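Local structure of computational Design of Enzyme (Synthetic construct, 3TP4) at residues Phe63-Thr71 with Ala101-Ala112; Thr400-Glu408 with Leu419-Trp429. The protein is a computationally designed enzyme, apparently built to carry an activated serine of a catalytic triad on a glycosyl hydrolase-type TIM-barrel scaffold. One frame throughout, in Å; residues are numbered along the deposited sequence.

Interaction 1 (Phe63-Thr71 with Ala101-Ala112); sequences FPAVFGWST and ADAIGGVNTVGA
Phe63 lies against Ile104, whose CD1 sits over the centre of the ring face, 3.9 Å from the centroid. Ala65 O then accepts from Val107 N at 2.7 Å and starts a parallel strand pairing. Phe67 packs on the end of helix 87-104. Its CG stands anti to the carbonyl carbon (chi1 -73°), which brings the ring under Ala101 CB, 3.6 Å from the ring centroid. Pro64 CG lies over the opposite face. Gly106 CA comes within 3.8 Å of Phe67 CE1, and a CB there would clash with the ring. Just before it, Gly105 ends the helix in a Schellman motif. At Gly68 the packing is tight: Thr109 CG2 is 3.4 Å from Gly68 CA. Trp69 NE1 points at Asn108 OD1 (2.9 Å, 172° at the hydrogen), in the indole plane and on a carbonyl lone pair. This bond holds the two flat groups nearly coplanar. Thr71 CG2 meets Val110 CG1 at 3.6 Å. The whole is a beta-alpha-beta crossover of the barrel. Helix 87-104 covers the Phe67 and Trp69 face, with Phe94 edge-to-face to Trp69, while strands 32-37 and 168-174 extend the sheet beyond the pair.

Interaction 2 (Thr400-Glu408 with Leu419-Trp429); sequences TDVQSVTVE and LDLAYDGALWW
Val405 presses CG2 onto one face of Trp429, 3.6 Å from the centroid of the five-membered ring and 17° off its normal. Tyr423 CB lies over the opposite face, so the indole is sandwiched. Further out, Val402 CG1 touches the benzo part at Trp429 CZ2 (3.5 Å), and Ser404 adds backbone over the same face as Val405. With CG anti to the carbonyl carbon (chi1 -71°), the indole reaches Val405 and Val402; the second torsion, 76°, turns one face to Val405. With an alanine at Trp429, a gap would probably open between Val405 CG2 and Tyr423 CB, and Val402 CG1 would lose the benzo ring. Leu421 continues the packed side: its CD1 meets Val407 CG2 at 3.6 Å and Val405 CG1 at 3.9 Å. Strands 402-411 and 414-423 form a beta hairpin of the Ig-like domain; Trp429 opens the next strand, 429-433, and packs back on it. Val407 and Leu419 form a hydrogen-bonded antiparallel pair, with Leu419 N to Val407 O at 2.7 Å. Leu421 N also donates to Val405 O. On the other edge, strand 446-453 pairs with 400-408, and Gln403 and Ser404 make a classic beta bulge opposite Thr452. The side bearing Thr406 and the exposed Asp420 is looser. Thr406 CG2 only reaches Asp420 OD1 at 3.8 Å. Where the strands part, a water accepts from Val405 N (3.0 Å) and lies 2.9 Å from Asp420 OD1.

Interactions 1 and 2 do not touch. Their centres are 39 Å apart, their nearest atoms about 18 Å, and they lie on opposite sides of the chain's centre. They follow each other along the chain. Interaction 1 belongs to the barrel and lies about 13 Å from the centre of the chain, measured centre to centre. Interaction 2 belongs to the Ig-like domain, about 29 Å out. Ser70, in interaction 1, hydrogen-bonds His37 and probably forms the designed triad with it and Glu320. Segments 400-408 and 419-429 stay about 18 Å or more from Ser70. In interaction 1 a helix connects the paired strands; in interaction 2 strands 402-411 and 414-423 form a hairpin.

Interaction 1 (Phe63-Thr71 with Ala101-Ala112)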
loop_
_atom_site.group_PDB
_atom_site.type_symbol
_atom_site.label_atom_id
_atom_site.label_comp_id
_atom_site.label_asym_id
_atom_site.label_seq_id
_atom_site.Cartn_x
_atom_site.Cartn_y
_atom_site.Cartn_z
ATOM N N PHE A 63 -14.106 3.759 18.519
ATOM C CA PHE A 63 -13.852 3.584 17.098
ATOM C C PHE A 63 -12.477 2.954 16.944
ATOM O O PHE A 63 -11.670 3.018 17.866
ATOM C CB PHE A 63 -13.896 4.929 16.382
ATOM C CG PHE A 63 -15.257 5.562 16.359
ATOM C CD1 PHE A 63 -15.674 6.386 17.393
ATOM C CD2 PHE A 63 -16.116 5.346 15.296
ATOM C CE1 PHE A 63 -16.937 6.984 17.364
ATOM C CE2 PHE A 63 -17.389 5.936 15.268
ATOM C CZ PHE A 63 -17.792 6.753 16.294
ATOM N N PRO A 64 -12.202 2.343 15.781
ATOM C CA PRO A 64 -10.859 1.782 15.574
ATOM C C PRO A 64 -9.826 2.894 15.497
ATOM O O PRO A 64 -10.178 4.043 15.211
ATOM C CB PRO A 64 -10.965 1.085 14.216
ATOM C CG PRO A 64 -12.129 1.747 13.534
ATOM C CD PRO A 64 -13.075 2.176 14.606
ATOM N N ALA A 65 -8.567 2.558 15.752
ATOM C CA ALA A 65 -7.478 3.531 15.625
ATOM C C ALA A 65 -7.146 3.751 14.155
ATOM O O ALA A 65 -6.649 4.815 13.775
ATOM C CB ALA A 65 -6.229 3.058 16.384
ATOM N N VAL A 66 -7.411 2.741 13.328
ATOM C CA VAL A 66 -7.162 2.860 11.892
ATOM C C VAL A 66 -8.472 2.706 11.103
ATOM O O VAL A 66 -9.212 1.750 11.303
ATOM C CB VAL A 66 -6.105 1.845 11.412
ATOM C CG1 VAL A 66 -6.182 1.672 9.895
ATOM C CG2 VAL A 66 -4.677 2.287 11.851
ATOM N N PHE A 67 -8.760 3.673 10.237
ATOM C CA PHE A 67 -9.939 3.636 9.372
ATOM C C PHE A 67 -9.464 3.288 7.970
ATOM O O PHE A 67 -8.740 4.073 7.348
ATOM C CB PHE A 67 -10.610 5.023 9.323
ATOM C CG PHE A 67 -11.357 5.415 10.591
ATOM C CD1 PHE A 67 -10.704 5.486 11.813
ATOM C CD2 PHE A 67 -12.701 5.767 10.540
ATOM C CE1 PHE A 67 -11.385 5.874 12.973
ATOM C CE2 PHE A 67 -13.388 6.157 11.698
ATOM C CZ PHE A 67 -12.731 6.208 12.907
ATOM N N GLY A 68 -9.853 2.124 7.461
ATOM C CA GLY A 68 -9.437 1.719 6.126
ATOM C C GLY A 68 -10.496 2.033 5.073
ATOM O O GLY A 68 -11.686 2.044 5.376
ATOM N N TRP A 69 -10.055 2.279 3.840
ATOM C CA TRP A 69 -10.940 2.613 2.725
ATOM C C TRP A 69 -10.356 2.100 1.409
ATOM O O TRP A 69 -9.143 1.956 1.283
ATOM C CB TRP A 69 -11.064 4.117 2.577
ATOM C CG TRP A 69 -11.269 4.875 3.804
ATOM C CD1 TRP A 69 -10.341 5.608 4.473
ATOM C CD2 TRP A 69 -12.501 5.046 4.503
ATOM N NE1 TRP A 69 -10.913 6.216 5.557
ATOM C CE2 TRP A 69 -12.243 5.889 5.597
ATOM C CE3 TRP A 69 -13.800 4.560 4.312
ATOM C CZ2 TRP A 69 -13.235 6.256 6.510
ATOM C CZ3 TRP A 69 -14.786 4.926 5.216
ATOM C CH2 TRP A 69 -14.499 5.761 6.301
ATOM N N SER A 70 -11.214 1.842 0.425
ATOM C CA SER A 70 -10.738 1.433 -0.903
ATOM C C SER A 70 -10.927 2.569 -1.904
ATOM O O SER A 70 -11.885 3.323 -1.794
ATOM C CB SER A 70 -11.504 0.204 -1.393
ATOM O OG SER A 70 -11.257 -0.914 -0.560
ATOM N N THR A 71 -10.024 2.693 -2.879
ATOM C CA THR A 71 -10.196 3.712 -3.918
ATOM C C THR A 71 -11.445 3.424 -4.745
ATOM O O THR A 71 -11.954 4.289 -5.449
ATOM C CB THR A 71 -8.990 3.798 -4.848
ATOM O OG1 THR A 71 -8.746 2.512 -5.432
ATOM C CG2 THR A 71 -7.759 4.269 -4.077
ATOM N N ALA A 101 -12.982 10.880 10.186
ATOM C CA ALA A 101 -12.172 9.891 10.879
ATOM C C ALA A 101 -11.036 10.602 11.584
ATOM O O ALA A 101 -10.699 10.286 12.726
ATOM C CB ALA A 101 -11.629 8.860 9.891
ATOM N N ASP A 102 -10.438 11.569 10.895
ATOM C CA ASP A 102 -9.376 12.359 11.484
ATOM C C ASP A 102 -9.923 13.089 12.711
ATOM O O ASP A 102 -9.250 13.183 13.733
ATOM C CB ASP A 102 -8.831 13.384 10.477
ATOM C CG ASP A 102 -7.786 14.301 11.091
ATOM O OD1 ASP A 102 -6.649 13.843 11.337
ATOM O OD2 ASP A 102 -8.096 15.484 11.327
ATOM N N ALA A 103 -11.144 13.605 12.603
ATOM C CA ALA A 103 -11.734 14.367 13.705
ATOM C C ALA A 103 -12.030 13.440 14.877
ATOM O O ALA A 103 -11.890 13.823 16.043
ATOM C CB ALA A 103 -12.988 15.081 13.253
ATOM N N ILE A 104 -12.432 12.214 14.558
ATOM C CA ILE A 104 -12.631 11.197 15.585
ATOM C C ILE A 104 -11.315 10.860 16.293
ATOM O O ILE A 104 -11.310 10.516 17.470
ATOM C CB ILE A 104 -13.287 9.926 15.007
ATOM C CG1 ILE A 104 -14.768 10.198 14.728
ATOM C CG2 ILE A 104 -13.165 8.766 15.984
ATOM C CD1 ILE A 104 -15.480 9.079 14.043
ATOM N N GLY A 105 -10.199 10.979 15.576
ATOM C CA GLY A 105 -8.894 10.699 16.153
ATOM C C GLY A 105 -8.209 9.486 15.543
ATOM O O GLY A 105 -7.151 9.059 16.007
ATOM N N GLY A 106 -8.806 8.933 14.493
ATOM C CA GLY A 106 -8.246 7.767 13.829
ATOM C C GLY A 106 -7.179 8.099 12.792
ATOM O O GLY A 106 -7.011 9.263 12.411
ATOM N N VAL A 107 -6.462 7.066 12.343
ATOM C CA VAL A 107 -5.487 7.171 11.254
ATOM C C VAL A 107 -6.093 6.552 9.989
ATOM O O VAL A 107 -6.707 5.488 10.036
ATOM C CB VAL A 107 -4.154 6.448 11.611
ATOM C CG1 VAL A 107 -3.204 6.382 10.399
ATOM C CG2 VAL A 107 -3.468 7.142 12.792
ATOM N N ASN A 108 -5.934 7.225 8.859
ATOM C CA ASN A 108 -6.562 6.777 7.625
ATOM C C ASN A 108 -5.623 5.982 6.726
ATOM O O ASN A 108 -4.481 6.387 6.488
ATOM C CB ASN A 108 -7.117 7.977 6.836
ATOM C CG ASN A 108 -8.385 8.551 7.455
ATOM O OD1 ASN A 108 -9.482 8.032 7.239
ATOM N ND2 ASN A 108 -8.242 9.632 8.215
ATOM N N THR A 109 -6.112 4.857 6.222
ATOM C CA THR A 109 -5.404 4.140 5.172
ATOM C C THR A 109 -6.319 3.933 3.966
ATOM O O THR A 109 -7.508 3.632 4.117
ATOM C CB THR A 109 -4.865 2.790 5.658
ATOM O OG1 THR A 109 -4.112 2.179 4.600
ATOM C CG2 THR A 109 -6.010 1.870 6.049
ATOM N N VAL A 110 -5.754 4.119 2.774
ATOM C CA VAL A 110 -6.487 4.010 1.519
ATOM C C VAL A 110 -5.729 3.065 0.600
ATOM O O VAL A 110 -4.538 3.264 0.330
ATOM C CB VAL A 110 -6.617 5.378 0.820
ATOM C CG1 VAL A 110 -7.094 5.192 -0.620
ATOM C CG2 VAL A 110 -7.546 6.329 1.616
ATOM N N GLY A 111 -6.413 2.029 0.128
ATOM C CA GLY A 111 -5.775 1.008 -0.690
ATOM C C GLY A 111 -6.398 0.963 -2.073
ATOM O O GLY A 111 -7.592 1.194 -2.223
ATOM N N ALA A 112 -5.588 0.693 -3.089
ATOM C CA ALA A 112 -6.096 0.510 -4.445
ATOM C C ALA A 112 -5.928 -0.953 -4.823
ATOM O O ALA A 112 -4.802 -1.428 -5.003
ATOM C CB ALA A 112 -5.337 1.407 -5.429
#

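Interaction 2 (Thr400-Glu408 with Leu419-Trp429)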
loop_
_atom_site.group_PDB
_atom_site.type_symbol
_atom_site.label_atom_id
_atom_site.label_comp_id
_atom_site.label_asym_id
_atom_site.label_seq_id
_atom_site.Cartn_x
_atom_site.Cartn_y
_atom_site.Cartn_z
ATOM N N THR A 400 18.377 13.516 -7.697
ATOM C CA THR A 400 19.637 14.231 -7.944
ATOM C C THR A 400 19.536 14.948 -9.278
ATOM O O THR A 400 18.660 14.623 -10.074
ATOM C CB THR A 400 20.855 13.253 -7.957
ATOM O OG1 THR A 400 22.062 13.970 -8.249
ATOM C CG2 THR A 400 20.656 12.158 -9.013
ATOM N N ASP A 401 20.415 15.920 -9.519
ATOM C CA ASP A 401 20.522 16.558 -10.833
ATOM C C ASP A 401 21.249 15.629 -11.798
ATOM O O ASP A 401 22.223 14.979 -11.419
ATOM C CB ASP A 401 21.301 17.876 -10.754
ATOM C CG ASP A 401 20.502 18.997 -10.117
ATOM O OD1 ASP A 401 19.275 18.842 -9.937
ATOM O OD2 ASP A 401 21.112 20.042 -9.804
ATOM N N VAL A 402 20.802 15.592 -13.049
ATOM C CA VAL A 402 21.329 14.624 -14.007
ATOM C C VAL A 402 21.877 15.321 -15.229
ATOM O O VAL A 402 21.184 16.142 -15.825
ATOM C CB VAL A 402 20.217 13.658 -14.480
ATOM C CG1 VAL A 402 20.796 12.590 -15.392
ATOM C CG2 VAL A 402 19.507 13.039 -13.283
ATOM N N GLN A 403 23.098 14.979 -15.641
ATOM C CA GLN A 403 23.669 15.603 -16.835
ATOM C C GLN A 403 23.466 14.757 -18.077
ATOM O O GLN A 403 23.287 15.291 -19.161
ATOM C CB GLN A 403 25.165 15.915 -16.682
ATOM C CG GLN A 403 25.508 16.774 -15.478
ATOM C CD GLN A 403 26.651 16.186 -14.668
ATOM O OE1 GLN A 403 27.807 16.218 -15.099
ATOM N NE2 GLN A 403 26.331 15.625 -13.496
ATOM N N SER A 404 23.506 13.440 -17.927
ATOM C CA SER A 404 23.371 12.575 -19.086
ATOM C C SER A 404 23.048 11.163 -18.654
ATOM O O SER A 404 23.273 10.786 -17.505
ATOM C CB SER A 404 24.659 12.583 -19.921
ATOM O OG SER A 404 25.713 11.945 -19.220
ATOM N N VAL A 405 22.497 10.393 -19.582
ATOM C CA VAL A 405 22.162 9.003 -19.336
ATOM C C VAL A 405 22.449 8.268 -20.636
ATOM O O VAL A 405 22.005 8.683 -21.711
ATOM C CB VAL A 405 20.668 8.805 -18.975
ATOM C CG1 VAL A 405 20.380 7.339 -18.687
ATOM C CG2 VAL A 405 20.258 9.670 -17.767
ATOM N N THR A 406 23.210 7.193 -20.535
ATOM C CA THR A 406 23.481 6.343 -21.685
ATOM C C THR A 406 22.978 4.956 -21.357
ATOM O O THR A 406 22.872 4.571 -20.187
ATOM C CB THR A 406 24.988 6.280 -22.008
ATOM O OG1 THR A 406 25.694 5.808 -20.860
ATOM C CG2 THR A 406 25.524 7.674 -22.392
ATOM N N VAL A 407 22.616 4.210 -22.385
ATOM C CA VAL A 407 22.121 2.864 -22.182
ATOM C C VAL A 407 22.978 1.948 -23.032
ATOM O O VAL A 407 23.303 2.266 -24.181
ATOM C CB VAL A 407 20.628 2.739 -22.559
ATOM C CG1 VAL A 407 20.224 1.275 -22.739
ATOM C CG2 VAL A 407 19.754 3.393 -21.487
ATOM N N GLU A 408 23.381 0.829 -22.451
ATOM C CA GLU A 408 24.170 -0.141 -23.174
ATOM C C GLU A 408 23.362 -1.424 -23.252
ATOM O O GLU A 408 22.919 -1.956 -22.235
ATOM C CB GLU A 408 25.505 -0.365 -22.465
ATOM C CG GLU A 408 26.495 -1.168 -23.257
ATOM C CD GLU A 408 27.797 -1.352 -22.507
ATOM O OE1 GLU A 408 27.833 -2.242 -21.630
ATOM O OE2 GLU A 408 28.769 -0.607 -22.793
ATOM N N LEU A 419 23.053 3.607 -26.538
ATOM C CA LEU A 419 22.090 4.690 -26.748
ATOM C C LEU A 419 22.386 5.887 -25.860
ATOM O O LEU A 419 22.659 5.733 -24.677
ATOM C CB LEU A 419 20.671 4.203 -26.455
ATOM C CG LEU A 419 20.272 2.909 -27.166
ATOM C CD1 LEU A 419 18.926 2.410 -26.671
ATOM C CD2 LEU A 419 20.270 3.127 -28.673
ATOM N N ASP A 420 22.333 7.076 -26.441
ATOM C CA ASP A 420 22.440 8.308 -25.677
ATOM C C ASP A 420 21.017 8.856 -25.460
ATOM O O ASP A 420 20.357 9.246 -26.413
ATOM C CB ASP A 420 23.311 9.303 -26.445
ATOM C CG ASP A 420 23.752 10.481 -25.597
ATOM O OD1 ASP A 420 23.719 10.374 -24.350
ATOM O OD2 ASP A 420 24.143 11.517 -26.187
ATOM N N LEU A 421 20.535 8.856 -24.220
ATOM C CA LEU A 421 19.144 9.215 -23.965
ATOM C C LEU A 421 18.962 10.716 -23.819
ATOM O O LEU A 421 19.903 11.459 -23.509
ATOM C CB LEU A 421 18.565 8.497 -22.733
ATOM C CG LEU A 421 18.890 7.034 -22.440
ATOM C CD1 LEU A 421 17.847 6.434 -21.483
ATOM C CD2 LEU A 421 19.032 6.188 -23.696
ATOM N N ALA A 422 17.734 11.155 -24.043
ATOM C CA ALA A 422 17.413 12.577 -24.020
ATOM C C ALA A 422 16.272 12.830 -23.049
ATOM O O ALA A 422 15.270 12.098 -23.032
ATOM C CB ALA A 422 17.050 13.060 -25.422
ATOM N N TYR A 423 16.418 13.858 -22.221
ATOM C CA TYR A 423 15.396 14.143 -21.224
ATOM C C TYR A 423 14.120 14.672 -21.888
ATOM O O TYR A 423 14.178 15.575 -22.726
ATOM C CB TYR A 423 15.916 15.148 -20.188
ATOM C CG TYR A 423 14.916 15.407 -19.087
ATOM C CD1 TYR A 423 14.510 14.380 -18.245
ATOM C CD2 TYR A 423 14.370 16.673 -18.894
ATOM C CE1 TYR A 423 13.585 14.602 -17.246
ATOM C CE2 TYR A 423 13.442 16.905 -17.886
ATOM C CZ TYR A 423 13.051 15.862 -17.070
ATOM O OH TYR A 423 12.126 16.066 -16.066
ATOM N N ASP A 424 12.980 14.102 -21.509
ATOM C CA ASP A 424 11.707 14.412 -22.158
ATOM C C ASP A 424 11.019 15.673 -21.619
ATOM O O ASP A 424 9.964 16.059 -22.113
ATOM C CB ASP A 424 10.735 13.214 -22.112
ATOM C CG ASP A 424 10.229 12.908 -20.710
ATOM O OD1 ASP A 424 10.383 13.743 -19.796
ATOM O OD2 ASP A 424 9.649 11.822 -20.519
ATOM N N GLY A 425 11.608 16.316 -20.616
ATOM C CA GLY A 425 11.048 17.553 -20.101
ATOM C C GLY A 425 10.061 17.365 -18.962
ATOM O O GLY A 425 9.545 18.348 -18.408
ATOM N N ALA A 426 9.782 16.117 -18.599
ATOM C CA ALA A 426 8.765 15.874 -17.580
ATOM C C ALA A 426 9.112 14.813 -16.537
ATOM O O ALA A 426 8.834 14.997 -15.349
ATOM C CB ALA A 426 7.417 15.545 -18.243
ATOM N N LEU A 427 9.690 13.697 -16.970
ATOM C CA LEU A 427 9.839 12.546 -16.082
ATOM C C LEU A 427 10.992 11.602 -16.465
ATOM O O LEU A 427 11.747 11.144 -15.598
ATOM C CB LEU A 427 8.515 11.768 -16.050
ATOM C CG LEU A 427 8.343 10.741 -14.933
ATOM C CD1 LEU A 427 8.523 11.378 -13.560
ATOM C CD2 LEU A 427 6.974 10.073 -15.031
ATOM N N TRP A 428 11.135 11.318 -17.756
ATOM C CA TRP A 428 12.081 10.293 -18.214
ATOM C C TRP A 428 13.132 10.784 -19.210
ATOM O O TRP A 428 12.889 11.702 -19.998
ATOM C CB TRP A 428 11.344 9.136 -18.892
ATOM C CG TRP A 428 10.344 8.387 -18.045
ATOM C CD1 TRP A 428 10.599 7.662 -16.915
ATOM C CD2 TRP A 428 8.941 8.245 -18.307
ATOM N NE1 TRP A 428 9.428 7.095 -16.444
ATOM C CE2 TRP A 428 8.400 7.444 -17.280
ATOM C CE3 TRP A 428 8.087 8.746 -19.297
ATOM C CZ2 TRP A 428 7.042 7.122 -17.221
ATOM C CZ3 TRP A 428 6.738 8.420 -19.238
ATOM C CH2 TRP A 428 6.232 7.621 -18.206
ATOM N N TRP A 429 14.283 10.118 -19.175
ATOM C CA TRP A 429 15.288 10.172 -20.219
ATOM C C TRP A 429 14.944 9.030 -21.155
ATOM O O TRP A 429 14.687 7.920 -20.689
ATOM C CB TRP A 429 16.681 9.949 -19.617
ATOM C CG TRP A 429 17.151 11.110 -18.787
ATOM C CD1 TRP A 429 16.742 11.438 -17.527
ATOM C CD2 TRP A 429 18.128 12.090 -19.162
ATOM N NE1 TRP A 429 17.397 12.575 -17.099
ATOM C CE2 TRP A 429 18.255 12.988 -18.082
ATOM C CE3 TRP A 429 18.899 12.301 -20.313
ATOM C CZ2 TRP A 429 19.119 14.076 -18.116
ATOM C CZ3 TRP A 429 19.755 13.384 -20.345
ATOM C CH2 TRP A 429 19.857 14.260 -19.254
HETATM O O HOH W 1 22.349 11.763 -22.269
#